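Local coordinates for insecticidal crystal protein Cry7Cal (Bacillus thuringiensis, PDB 5ZI1) that is a delta-endotoxin that probably binds insect gut receptors and forms membrane pores, here as its three-domain toxic core, at residues G85-L90 / T120-F124; T223-D228 / L249-I253; Y422-Y428 / H454-P459. All coordinates share one frame; numbering follows the deposited sequence.

Contact 1: G85-L90 / T120-F124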
ATOM      1  N   GLY A  85      -9.285  23.592 -14.900  1.00 49.25           N
ATOM      2  CA  GLY A  85     -10.733  23.697 -14.857  1.00 43.77           C
ATOM      3  C   GLY A  85     -11.325  22.893 -13.714  1.00 46.45           C
ATOM      4  O   GLY A  85     -12.218  23.361 -13.002  1.00 43.41           O
ATOM      5  N   LEU A  86     -10.813  21.681 -13.507  1.00 43.64           N
ATOM      6  CA  LEU A  86     -11.273  20.885 -12.384  1.00 44.74           C
ATOM      7  C   LEU A  86     -10.979  21.573 -11.063  1.00 49.34           C
ATOM      8  O   LEU A  86     -11.819  21.556 -10.157  1.00 49.44           O
ATOM      9  CB  LEU A  86     -10.640  19.497 -12.431  1.00 47.60           C
ATOM     10  CG  LEU A  86     -11.344  18.600 -13.449  1.00 48.34           C
ATOM     11  CD1 LEU A  86     -10.531  17.338 -13.674  1.00 45.89           C
ATOM     12  CD2 LEU A  86     -12.790  18.278 -12.972  1.00 44.05           C
ATOM     13  N   ARG A  87      -9.805  22.206 -10.933  1.00 53.58           N
ATOM     14  CA  ARG A  87      -9.524  22.923  -9.690  1.00 54.62           C
ATOM     15  C   ARG A  87     -10.551  24.021  -9.452  1.00 53.02           C
ATOM     16  O   ARG A  87     -11.136  24.118  -8.365  1.00 49.14           O
ATOM     17  CB  ARG A  87      -8.119  23.523  -9.689  1.00 53.58           C
ATOM     18  CG  ARG A  87      -7.970  24.480  -8.529  1.00 52.08           C
ATOM     19  CD  ARG A  87      -6.625  25.159  -8.467  1.00 61.18           C
ATOM     20  NE  ARG A  87      -6.379  26.037  -9.600  1.00 61.61           N
ATOM     21  CZ  ARG A  87      -6.957  27.218  -9.773  1.00 63.09           C
ATOM     22  NH1 ARG A  87      -6.647  27.943 -10.839  1.00 63.79           N
ATOM     23  NH2 ARG A  87      -7.849  27.663  -8.893  1.00 62.64           N
ATOM     24  N   ASN A  88     -10.795  24.857 -10.464  1.00 50.07           N
ATOM     25  CA  ASN A  88     -11.756  25.938 -10.275  1.00 54.71           C
ATOM     26  C   ASN A  88     -13.174  25.412 -10.056  1.00 55.62           C
ATOM     27  O   ASN A  88     -13.974  26.072  -9.383  1.00 53.25           O
ATOM     28  CB  ASN A  88     -11.701  26.914 -11.456  1.00 48.89           C
ATOM     29  CG  ASN A  88     -10.519  27.888 -11.340  1.00 70.64           C
ATOM     30  OD1 ASN A  88     -10.545  28.828 -10.526  1.00 72.42           O
ATOM     31  ND2 ASN A  88      -9.465  27.647 -12.124  1.00 65.53           N
ATOM     32  N   ALA A  89     -13.506  24.230 -10.588  1.00 47.53           N
ATOM     33  CA  ALA A  89     -14.874  23.766 -10.390  1.00 57.24           C
ATOM     34  C   ALA A  89     -15.038  23.200  -8.990  1.00 51.06           C
ATOM     35  O   ALA A  89     -16.045  23.464  -8.323  1.00 53.36           O
ATOM     36  CB  ALA A  89     -15.273  22.741 -11.464  1.00 43.54           C
ATOM     37  N   LEU A  90     -14.049  22.447  -8.517  1.00 49.39           N
ATOM     38  CA  LEU A  90     -14.081  22.017  -7.123  1.00 53.22           C
ATOM     39  C   LEU A  90     -14.103  23.210  -6.174  1.00 53.03           C
ATOM     40  O   LEU A  90     -14.879  23.228  -5.212  1.00 58.32           O
ATOM     41  CB  LEU A  90     -12.894  21.115  -6.823  1.00 54.23           C
ATOM     42  CG  LEU A  90     -13.004  19.745  -7.483  1.00 54.98           C
ATOM     43  CD1 LEU A  90     -11.665  19.026  -7.411  1.00 53.09           C
ATOM     44  CD2 LEU A  90     -14.100  18.927  -6.805  1.00 51.29           C
ATOM     45  N   THR A 120     -19.874  20.162 -11.947  1.00 50.39           N
ATOM     46  CA  THR A 120     -18.502  19.724 -11.655  1.00 51.02           C
ATOM     47  C   THR A 120     -18.332  18.247 -11.980  1.00 48.94           C
ATOM     48  O   THR A 120     -17.287  17.832 -12.494  1.00 49.20           O
ATOM     49  CB  THR A 120     -18.128  19.990 -10.190  1.00 48.45           C
ATOM     50  OG1 THR A 120     -18.136  21.397  -9.933  1.00 48.76           O
ATOM     51  CG2 THR A 120     -16.735  19.468  -9.889  1.00 46.15           C
ATOM     52  N   GLU A 121     -19.365  17.445 -11.713  1.00 49.59           N
ATOM     53  CA  GLU A 121     -19.279  16.017 -11.994  1.00 46.26           C
ATOM     54  C   GLU A 121     -19.241  15.757 -13.495  1.00 48.16           C
ATOM     55  O   GLU A 121     -18.570  14.820 -13.945  1.00 46.15           O
ATOM     56  CB  GLU A 121     -20.452  15.293 -11.319  1.00 44.46           C
ATOM     57  CG  GLU A 121     -20.254  13.785 -11.176  1.00 50.14           C
ATOM     58  CD  GLU A 121     -20.566  13.010 -12.464  1.00 53.17           C
ATOM     59  OE1 GLU A 121     -21.466  13.457 -13.216  1.00 50.28           O
ATOM     60  OE2 GLU A 121     -19.910  11.965 -12.719  1.00 48.91           O
ATOM     61  N   ASN A 122     -19.937  16.587 -14.284  1.00 45.59           N
ATOM     62  CA  ASN A 122     -19.822  16.492 -15.730  1.00 43.10           C
ATOM     63  C   ASN A 122     -18.415  16.846 -16.202  1.00 48.00           C
ATOM     64  O   ASN A 122     -17.914  16.228 -17.147  1.00 46.24           O
ATOM     65  CB  ASN A 122     -20.876  17.380 -16.402  1.00 47.30           C
ATOM     66  CG  ASN A 122     -22.290  16.734 -16.417  1.00 48.82           C
ATOM     67  OD1 ASN A 122     -22.444  15.522 -16.253  1.00 46.36           O
ATOM     68  ND2 ASN A 122     -23.310  17.555 -16.617  1.00 46.02           N
ATOM     69  N   LEU A 123     -17.739  17.802 -15.545  1.00 49.16           N
ATOM     70  CA  LEU A 123     -16.365  18.098 -15.939  1.00 45.06           C
ATOM     71  C   LEU A 123     -15.487  16.862 -15.809  1.00 46.42           C
ATOM     72  O   LEU A 123     -14.667  16.579 -16.688  1.00 49.83           O
ATOM     73  CB  LEU A 123     -15.782  19.255 -15.121  1.00 53.08           C
ATOM     74  CG  LEU A 123     -14.438  19.794 -15.669  1.00 50.46           C
ATOM     75  CD1 LEU A 123     -14.554  20.033 -17.169  1.00 48.32           C
ATOM     76  CD2 LEU A 123     -13.998  21.082 -14.992  1.00 40.14           C
ATOM     77  N   PHE A 124     -15.655  16.098 -14.733  1.00 46.78           N
ATOM     78  CA  PHE A 124     -14.884  14.865 -14.609  1.00 47.10           C
ATOM     79  C   PHE A 124     -15.181  13.919 -15.770  1.00 44.79           C
ATOM     80  O   PHE A 124     -14.260  13.400 -16.407  1.00 45.92           O
ATOM     81  CB  PHE A 124     -15.160  14.200 -13.252  1.00 47.79           C
ATOM     82  CG  PHE A 124     -14.347  14.783 -12.103  1.00 47.11           C
ATOM     83  CD1 PHE A 124     -13.039  14.384 -11.882  1.00 44.72           C
ATOM     84  CD2 PHE A 124     -14.899  15.728 -11.253  1.00 46.89           C
ATOM     85  CE1 PHE A 124     -12.294  14.914 -10.828  1.00 47.36           C
ATOM     86  CE2 PHE A 124     -14.176  16.259 -10.196  1.00 47.62           C
ATOM     87  CZ  PHE A 124     -12.867  15.856  -9.984  1.00 47.20           C
TER
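Leu86 faces Leu123 and Ala89 faces Thr120 where two neighbouring helices, here 85-90 and 120-124, run antiparallel. Their short axes pass 9.8 Å apart at closest, and their N-to-C directions make an angle of 160°. The backbones draw together toward the Ala89-Thr120 end, where the CA atoms of those two residues are 5.6 Å apart, against 6.8 Å for the CA atoms of Leu86 and Leu123.

Leu86 makes the largest share of the contact. With its CG anti to the carbonyl carbon (chi1 -79°), the side chain leans across to the other helix and sets CD2 over the middle of the Phe124 ring. That methyl lies 3.6 Å from the ring centroid and only 8° off the ring normal, a well-centred CH-pi contact. The same CD2 presses against Leu123 CG at 3.5 Å, so one methyl is wedged between a leucine branch and an aromatic face. Leu90 CD1 comes instead to the edge of the Phe124 ring, 4.3 Å from CZ. Leu123 swings its CD2 over the backbone of Gly85, 3.5 Å from the Gly85 carbonyl carbon.

At the close end Ala89 CB packs against the Thr120 side chain, which turns both branches to the neighbouring helix. The Thr120 hydroxyl is spoken for within its own helix by the carbonyl of Arg116, so OG1 meets Ala89 CB, 3.5 Å away, as a packing neighbour. On the Phe124 side, helix 141-165 brings up Leu150 and the nearly parallel ring of His151.

This pair of consecutive antiparallel helices is part of the alpha-helical bundle of the delta-endotoxin N-terminal domain, the domain associated with pore formation in this family.

Contact 2: T223-D228 / L249-I253; sequences TIMVLD and LTRQI
Asp228 and Arg251 meet at about a right angle along their side chains, yet their flat ends lie nearly in one plane, carboxylate and guanidinium only 16° apart. The arginine offers its side edge: NE reaches Asp228 OD1 at 2.8 Å, and Arg251 NH2 reaches Asp228 OD2 at 2.8 Å. Both bonds are almost straight, at 169° and 172°, and both oxygens are approached on their syn side. A bend at chi2 turns the arginine chain so that this edge meets the acid.

Thr223 and Arg251 approach each other from opposite directions, and Thr223 lays CG2 over one face of the guanidinium, 3.6 Å from Arg251 NE. The same methyl touches Ile253 CG2 at 3.8 Å, while Ile253 CD1 meets Ile224 CG1 crosswise. On the other flank Leu249 CD1 rests against Asp228 CG at 3.7 Å.

Two parallel bonds from one guanidinium hold the carboxylate against rotation, and His430 takes a further bond from Arg251 NH2. With Thr223 CG2 over one face and Leu249 CD1 against the carboxylate, the paired charges probably attract strongly and keep Asp228 ionised. The result is a largely buried, directional salt bridge between the end of helix 208-227, in the N-terminal domain, and the chain entering the middle domain.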
ATOM      1  N   THR A 223       3.091   2.099  -6.349  1.00 44.81           N
ATOM      2  CA  THR A 223       2.307   1.639  -5.211  1.00 41.24           C
ATOM      3  C   THR A 223       1.814   2.827  -4.399  1.00 47.83           C
ATOM      4  O   THR A 223       0.616   2.930  -4.082  1.00 45.40           O
ATOM      5  CB  THR A 223       3.160   0.694  -4.367  1.00 46.23           C
ATOM      6  OG1 THR A 223       3.447  -0.479  -5.143  1.00 48.21           O
ATOM      7  CG2 THR A 223       2.455   0.289  -3.076  1.00 48.50           C
ATOM      8  N   ILE A 224       2.728   3.761  -4.099  1.00 43.79           N
ATOM      9  CA  ILE A 224       2.399   4.954  -3.327  1.00 42.58           C
ATOM     10  C   ILE A 224       1.533   5.912  -4.135  1.00 38.75           C
ATOM     11  O   ILE A 224       0.600   6.515  -3.610  1.00 44.34           O
ATOM     12  CB  ILE A 224       3.695   5.649  -2.866  1.00 44.78           C
ATOM     13  CG1 ILE A 224       4.465   4.777  -1.876  1.00 45.76           C
ATOM     14  CG2 ILE A 224       3.393   7.031  -2.289  1.00 39.92           C
ATOM     15  CD1 ILE A 224       5.784   5.395  -1.442  1.00 44.78           C
ATOM     16  N   MET A 225       1.871   6.130  -5.399  1.00 45.51           N
ATOM     17  CA  MET A 225       1.136   7.116  -6.185  1.00 46.97           C
ATOM     18  C   MET A 225      -0.220   6.593  -6.649  1.00 46.01           C
ATOM     19  O   MET A 225      -1.196   7.353  -6.666  1.00 44.02           O
ATOM     20  CB  MET A 225       1.960   7.566  -7.385  1.00 45.37           C
ATOM     21  CG  MET A 225       3.026   8.613  -7.032  1.00 49.11           C
ATOM     22  SD  MET A 225       3.851   9.290  -8.500  1.00 53.55           S
ATOM     23  CE  MET A 225       5.166   8.087  -8.693  1.00 48.81           C
ATOM     24  N   VAL A 226      -0.310   5.309  -7.009  1.00 41.31           N
ATOM     25  CA  VAL A 226      -1.532   4.804  -7.621  1.00 47.23           C
ATOM     26  C   VAL A 226      -2.211   3.705  -6.808  1.00 42.19           C
ATOM     27  O   VAL A 226      -3.374   3.857  -6.435  1.00 42.98           O
ATOM     28  CB  VAL A 226      -1.256   4.327  -9.052  1.00 45.53           C
ATOM     29  CG1 VAL A 226      -2.550   3.737  -9.671  1.00 38.46           C
ATOM     30  CG2 VAL A 226      -0.741   5.485  -9.868  1.00 40.62           C
ATOM     31  N   LEU A 227      -1.511   2.594  -6.531  1.00 40.66           N
ATOM     32  CA  LEU A 227      -2.202   1.422  -5.989  1.00 40.52           C
ATOM     33  C   LEU A 227      -2.836   1.709  -4.630  1.00 48.09           C
ATOM     34  O   LEU A 227      -3.943   1.224  -4.337  1.00 46.34           O
ATOM     35  CB  LEU A 227      -1.258   0.231  -5.865  1.00 38.39           C
ATOM     36  CG  LEU A 227      -0.502  -0.214  -7.098  1.00 43.96           C
ATOM     37  CD1 LEU A 227       0.257  -1.525  -6.808  1.00 39.96           C
ATOM     38  CD2 LEU A 227      -1.472  -0.338  -8.288  1.00 39.24           C
ATOM     39  N   ASP A 228      -2.149   2.490  -3.787  1.00 43.55           N
ATOM     40  CA  ASP A 228      -2.664   2.787  -2.457  1.00 46.42           C
ATOM     41  C   ASP A 228      -3.973   3.564  -2.509  1.00 42.82           C
ATOM     42  O   ASP A 228      -4.686   3.622  -1.507  1.00 48.19           O
ATOM     43  CB  ASP A 228      -1.611   3.559  -1.641  1.00 37.88           C
ATOM     44  CG  ASP A 228      -0.424   2.681  -1.224  1.00 44.34           C
ATOM     45  OD1 ASP A 228      -0.529   1.433  -1.308  1.00 43.22           O
ATOM     46  OD2 ASP A 228       0.623   3.232  -0.790  1.00 46.93           O
ATOM     47  N   LEU A 249      -3.202  -0.733   4.753  1.00 40.75           N
ATOM     48  CA  LEU A 249      -2.446  -1.152   3.575  1.00 38.86           C
ATOM     49  C   LEU A 249      -1.368  -2.135   4.019  1.00 42.05           C
ATOM     50  O   LEU A 249      -0.362  -1.728   4.607  1.00 49.40           O
ATOM     51  CB  LEU A 249      -1.789   0.049   2.898  1.00 42.38           C
ATOM     52  CG  LEU A 249      -2.659   1.228   2.511  1.00 45.67           C
ATOM     53  CD1 LEU A 249      -1.784   2.443   2.207  1.00 39.73           C
ATOM     54  CD2 LEU A 249      -3.542   0.854   1.306  1.00 42.36           C
ATOM     55  N   THR A 250      -1.541  -3.408   3.708  1.00 41.15           N
ATOM     56  CA  THR A 250      -0.626  -4.437   4.182  1.00 39.61           C
ATOM     57  C   THR A 250       0.505  -4.744   3.215  1.00 38.72           C
ATOM     58  O   THR A 250       1.285  -5.661   3.478  1.00 43.31           O
ATOM     59  CB  THR A 250      -1.400  -5.724   4.447  1.00 42.05           C
ATOM     60  OG1 THR A 250      -2.009  -6.150   3.226  1.00 40.71           O
ATOM     61  CG2 THR A 250      -2.471  -5.501   5.502  1.00 36.34           C
ATOM     62  N   ARG A 251       0.583  -4.050   2.087  1.00 39.37           N
ATOM     63  CA  ARG A 251       1.577  -4.388   1.079  1.00 45.90           C
ATOM     64  C   ARG A 251       2.974  -3.971   1.540  1.00 42.67           C
ATOM     65  O   ARG A 251       3.146  -2.958   2.221  1.00 42.48           O
ATOM     66  CB  ARG A 251       1.233  -3.725  -0.255  1.00 41.46           C
ATOM     67  CG  ARG A 251       1.654  -2.272  -0.429  1.00 36.43           C
ATOM     68  CD  ARG A 251       0.925  -1.347   0.512  1.00 40.10           C
ATOM     69  NE  ARG A 251       1.290   0.067   0.370  1.00 43.14           N
ATOM     70  CZ  ARG A 251       2.387   0.637   0.876  1.00 42.29           C
ATOM     71  NH1 ARG A 251       3.286  -0.080   1.549  1.00 35.97           N
ATOM     72  NH2 ARG A 251       2.588   1.934   0.690  1.00 43.72           N
ATOM     73  N   GLN A 252       3.973  -4.761   1.163  1.00 41.70           N
ATOM     74  CA  GLN A 252       5.367  -4.496   1.496  1.00 43.90           C
ATOM     75  C   GLN A 252       6.101  -3.996   0.258  1.00 43.10           C
ATOM     76  O   GLN A 252       6.039  -4.630  -0.799  1.00 45.28           O
ATOM     77  CB  GLN A 252       6.030  -5.771   2.030  1.00 46.57           C
ATOM     78  CG  GLN A 252       7.533  -5.664   2.381  1.00 38.35           C
ATOM     79  CD  GLN A 252       8.056  -6.973   2.971  1.00 42.42           C
ATOM     80  OE1 GLN A 252       8.306  -7.068   4.172  1.00 45.22           O
ATOM     81  NE2 GLN A 252       8.186  -7.993   2.130  1.00 42.55           N
ATOM     82  N   ILE A 253       6.816  -2.879   0.386  1.00 47.01           N
ATOM     83  CA  ILE A 253       7.618  -2.369  -0.716  1.00 42.03           C
ATOM     84  C   ILE A 253       9.077  -2.251  -0.296  1.00 46.37           C
ATOM     85  O   ILE A 253       9.411  -2.176   0.895  1.00 42.70           O
ATOM     86  CB  ILE A 253       7.098  -1.025  -1.230  1.00 45.15           C
ATOM     87  CG1 ILE A 253       7.018  -0.017  -0.103  1.00 41.19           C
ATOM     88  CG2 ILE A 253       5.736  -1.220  -1.940  1.00 43.28           C
ATOM     89  CD1 ILE A 253       6.230   1.223  -0.516  1.00 48.73           C
TER

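Contact 3: Y422-Y428 / H454-P459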
ATOM      1  N   TYR A 422       4.676   7.811  18.099  1.00 58.50           N
ATOM      2  CA  TYR A 422       4.498   6.474  17.542  1.00 57.83           C
ATOM      3  C   TYR A 422       3.157   6.340  16.830  1.00 61.27           C
ATOM      4  O   TYR A 422       2.102   6.596  17.419  1.00 64.11           O
ATOM      5  CB  TYR A 422       4.587   5.457  18.683  1.00 53.97           C
ATOM      6  CG  TYR A 422       4.442   3.999  18.322  1.00 53.95           C
ATOM      7  CD1 TYR A 422       5.547   3.250  17.938  1.00 51.38           C
ATOM      8  CD2 TYR A 422       3.210   3.352  18.420  1.00 57.10           C
ATOM      9  CE1 TYR A 422       5.426   1.897  17.637  1.00 54.80           C
ATOM     10  CE2 TYR A 422       3.079   1.997  18.124  1.00 50.76           C
ATOM     11  CZ  TYR A 422       4.189   1.277  17.732  1.00 55.46           C
ATOM     12  OH  TYR A 422       4.074  -0.061  17.433  1.00 62.36           O
ATOM     13  N   GLY A 423       3.203   5.919  15.563  1.00 55.01           N
ATOM     14  CA  GLY A 423       2.003   5.633  14.812  1.00 56.87           C
ATOM     15  C   GLY A 423       1.465   6.785  13.998  1.00 54.69           C
ATOM     16  O   GLY A 423       0.544   6.579  13.208  1.00 60.09           O
ATOM     17  N   ASP A 424       2.029   7.979  14.140  1.00 58.78           N
ATOM     18  CA  ASP A 424       1.545   9.173  13.449  1.00 58.32           C
ATOM     19  C   ASP A 424       1.991   9.142  11.987  1.00 55.37           C
ATOM     20  O   ASP A 424       3.151   9.421  11.668  1.00 55.50           O
ATOM     21  CB  ASP A 424       2.056  10.420  14.169  1.00 59.27           C
ATOM     22  CG  ASP A 424       1.495  11.709  13.592  1.00 63.95           C
ATOM     23  OD1 ASP A 424       0.585  11.644  12.728  1.00 65.53           O
ATOM     24  OD2 ASP A 424       1.959  12.791  14.013  1.00 61.68           O
ATOM     25  N   LEU A 425       1.061   8.823  11.078  1.00 54.85           N
ATOM     26  CA  LEU A 425       1.377   8.870   9.648  1.00 54.47           C
ATOM     27  C   LEU A 425       1.606  10.273   9.134  1.00 51.22           C
ATOM     28  O   LEU A 425       2.295  10.436   8.128  1.00 56.64           O
ATOM     29  CB  LEU A 425       0.286   8.239   8.792  1.00 55.62           C
ATOM     30  CG  LEU A 425      -0.033   6.850   9.285  1.00 59.42           C
ATOM     31  CD1 LEU A 425      -1.467   6.802   9.851  1.00 65.35           C
ATOM     32  CD2 LEU A 425       0.250   5.850   8.172  1.00 52.81           C
ATOM     33  N   GLU A 426       1.039  11.287   9.780  1.00 52.95           N
ATOM     34  CA  GLU A 426       1.414  12.652   9.446  1.00 56.23           C
ATOM     35  C   GLU A 426       2.914  12.858   9.585  1.00 60.65           C
ATOM     36  O   GLU A 426       3.462  13.771   8.958  1.00 64.38           O
ATOM     37  CB  GLU A 426       0.657  13.627  10.343  1.00 60.09           C
ATOM     38  CG  GLU A 426       0.116  14.838   9.626  1.00 66.74           C
ATOM     39  CD  GLU A 426      -1.174  15.339  10.262  1.00 73.74           C
ATOM     40  OE1 GLU A 426      -1.385  15.049  11.459  1.00 64.03           O
ATOM     41  OE2 GLU A 426      -1.993  15.984   9.556  1.00 80.33           O
ATOM     42  N   GLU A 427       3.592  12.019  10.371  1.00 51.67           N
ATOM     43  CA  GLU A 427       5.035  12.134  10.553  1.00 63.15           C
ATOM     44  C   GLU A 427       5.819  11.149   9.695  1.00 56.28           C
ATOM     45  O   GLU A 427       6.754  11.551   9.011  1.00 57.01           O
ATOM     46  CB  GLU A 427       5.401  11.950  12.034  1.00 55.80           C
ATOM     47  CG  GLU A 427       5.150  13.193  12.859  1.00 61.92           C
ATOM     48  CD  GLU A 427       5.548  13.020  14.313  1.00 66.31           C
ATOM     49  OE1 GLU A 427       4.712  12.535  15.102  1.00 63.22           O
ATOM     50  OE2 GLU A 427       6.705  13.349  14.658  1.00 64.57           O
ATOM     51  N   TYR A 428       5.468   9.864   9.729  1.00 54.80           N
ATOM     52  CA  TYR A 428       6.160   8.857   8.937  1.00 50.43           C
ATOM     53  C   TYR A 428       5.146   7.830   8.457  1.00 53.62           C
ATOM     54  O   TYR A 428       4.242   7.444   9.205  1.00 52.41           O
ATOM     55  CB  TYR A 428       7.289   8.176   9.727  1.00 51.01           C
ATOM     56  CG  TYR A 428       6.858   7.339  10.920  1.00 46.78           C
ATOM     57  CD1 TYR A 428       6.536   7.931  12.137  1.00 46.24           C
ATOM     58  CD2 TYR A 428       6.818   5.958  10.837  1.00 47.07           C
ATOM     59  CE1 TYR A 428       6.151   7.163  13.237  1.00 48.43           C
ATOM     60  CE2 TYR A 428       6.429   5.184  11.912  1.00 51.93           C
ATOM     61  CZ  TYR A 428       6.099   5.786  13.117  1.00 54.37           C
ATOM     62  OH  TYR A 428       5.716   4.995  14.191  1.00 48.52           O
ATOM     63  N   HIS A 454       3.432  -0.262   5.641  1.00 42.18           N
ATOM     64  CA  HIS A 454       2.736   1.007   5.829  1.00 41.79           C
ATOM     65  C   HIS A 454       2.246   1.156   7.263  1.00 44.70           C
ATOM     66  O   HIS A 454       1.778   0.192   7.875  1.00 48.29           O
ATOM     67  CB  HIS A 454       1.550   1.070   4.863  1.00 42.30           C
ATOM     68  CG  HIS A 454       0.986   2.440   4.663  1.00 38.59           C
ATOM     69  ND1 HIS A 454      -0.164   2.869   5.290  1.00 42.91           N
ATOM     70  CD2 HIS A 454       1.392   3.463   3.878  1.00 43.32           C
ATOM     71  CE1 HIS A 454      -0.432   4.107   4.918  1.00 44.52           C
ATOM     72  NE2 HIS A 454       0.494   4.490   4.054  1.00 49.71           N
ATOM     73  N   VAL A 455       2.343   2.374   7.806  1.00 44.77           N
ATOM     74  CA  VAL A 455       2.041   2.570   9.225  1.00 44.54           C
ATOM     75  C   VAL A 455       0.542   2.536   9.525  1.00 50.12           C
ATOM     76  O   VAL A 455       0.152   2.467  10.702  1.00 44.89           O
ATOM     77  CB  VAL A 455       2.751   3.863   9.699  1.00 50.88           C
ATOM     78  CG1 VAL A 455       2.377   4.258  11.126  1.00 47.73           C
ATOM     79  CG2 VAL A 455       4.256   3.660   9.633  1.00 45.16           C
ATOM     80  N   SER A 456      -0.321   2.511   8.497  1.00 43.40           N
ATOM     81  CA  SER A 456      -1.744   2.330   8.762  1.00 44.56           C
ATOM     82  C   SER A 456      -2.040   0.956   9.342  1.00 44.53           C
ATOM     83  O   SER A 456      -3.069   0.778  10.008  1.00 46.22           O
ATOM     84  CB  SER A 456      -2.561   2.527   7.482  1.00 43.73           C
ATOM     85  OG  SER A 456      -2.165   1.602   6.489  1.00 40.65           O
ATOM     86  N   VAL A 457      -1.178  -0.028   9.100  1.00 43.75           N
ATOM     87  CA  VAL A 457      -1.361  -1.320   9.745  1.00 44.08           C
ATOM     88  C   VAL A 457      -1.058  -1.180  11.227  1.00 49.44           C
ATOM     89  O   VAL A 457       0.008  -0.682  11.614  1.00 45.77           O
ATOM     90  CB  VAL A 457      -0.451  -2.377   9.117  1.00 41.27           C
ATOM     91  CG1 VAL A 457      -0.824  -3.758   9.668  1.00 39.68           C
ATOM     92  CG2 VAL A 457      -0.532  -2.296   7.614  1.00 40.94           C
ATOM     93  N   ARG A 458      -1.972  -1.630  12.050  1.00 47.75           N
ATOM     94  CA  ARG A 458      -1.851  -1.503  13.473  1.00 43.62           C
ATOM     95  C   ARG A 458      -1.558  -2.865  14.091  1.00 46.36           C
ATOM     96  O   ARG A 458      -1.973  -3.895  13.555  1.00 41.77           O
ATOM     97  CB  ARG A 458      -3.130  -0.894  14.050  1.00 50.55           C
ATOM     98  CG  ARG A 458      -3.498   0.463  13.407  1.00 50.56           C
ATOM     99  CD  ARG A 458      -2.261   1.379  13.297  1.00 52.00           C
ATOM    100  NE  ARG A 458      -1.592   1.485  14.600  1.00 60.82           N
ATOM    101  CZ  ARG A 458      -0.301   1.766  14.788  1.00 54.42           C
ATOM    102  NH1 ARG A 458       0.187   1.818  16.029  1.00 56.91           N
ATOM    103  NH2 ARG A 458       0.502   1.996  13.750  1.00 52.70           N
ATOM    104  N   PRO A 459      -0.765  -2.920  15.164  1.00 50.51           N
ATOM    105  CA  PRO A 459      -0.331  -4.223  15.689  1.00 47.10           C
ATOM    106  C   PRO A 459      -1.340  -4.924  16.585  1.00 45.93           C
ATOM    107  O   PRO A 459      -1.102  -6.079  16.947  1.00 46.69           O
ATOM    108  CB  PRO A 459       0.954  -3.881  16.453  1.00 46.14           C
ATOM    109  CG  PRO A 459       0.844  -2.437  16.796  1.00 47.43           C
ATOM    110  CD  PRO A 459       0.066  -1.809  15.662  1.00 53.40           C
TER
HETATM  111  O   HOH W   1      -1.432   4.851  12.286  1.00 59.27           O
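Tyr422 and Arg458 slide past each other with ring and guanidinium planes 77° apart. Tyr422 CE2 sits at the guanidinium edge, in its plane, 3.6 Å from Arg458 NH1; the carbonyl oxygen of Val455 also lies in that plane. Over one face of the guanidinium, offset toward the rim, is CD of the following residue, Pro459, whose CG comes near Tyr422 OH. The ring of His454 has Ser456 CB at its edge and in its plane, and its ND1 shares a hydrogen bond with Ser456 OG.

Val455 sits at the middle of the contact, its two methyls pointing to different partners. Its CG2 approaches the Tyr428 ring obliquely, 3.5 Å from CE2, while CG1 rests 3.6 Å from Gly423 O. Leu425 runs past it in the opposite direction, bringing CD2 to 3.5 Å from Val455 CB and on to His454 CE1 at 3.8 Å.

Each piece is braced from within. Residues His454 to Val457 form a type I beta turn, and Arg458, bent at chi2 and chi3, doubles back so that NH2 gives a 3.1 Å bond to Val455 O. In 422-428 the Gly423 N-H bonds to Tyr428 OH, a hydroxyl also tied to Asp353.

Both loops belong to the middle domain, at the ends of the antiparallel strands 430-437 and 448-454, whose backbone pairing continues to Val455 and Gly429. Between the two segments themselves the direct contacts are mostly van der Waals, and the polar link runs through a water that donates to Gly423 O at 2.8 Å and, over a longer reach, to Val455 O. Two donors on the Val455 carbonyl oxygen would probably increase its polarisation; the bond from Arg458 NH2, with Pro459 CD over one face, keeps the guanidinium in position beside Tyr422.

How the contacts relate
From the N terminus, contact 1 comes first, joining helices 73-101 and 107-127 across the short turn between them. Contact 2 then closes the loop from helix 208-227 to strand 252-254, bridging the N-terminal and middle domains. Contact 3 comes last, bringing together the loops that flank the paired strands 430-437 and 448-454. The three follow in series, with none nested or crossed. Contact 1 stands apart, its centre 27 Å from that of contact 2 and 33 Å from that of contact 3. Contacts 2 and 3 touch: Leu249 N probably bonds to Ser456 OG, and Arg251 packs on His454, joining the domain junction to the middle-domain loops.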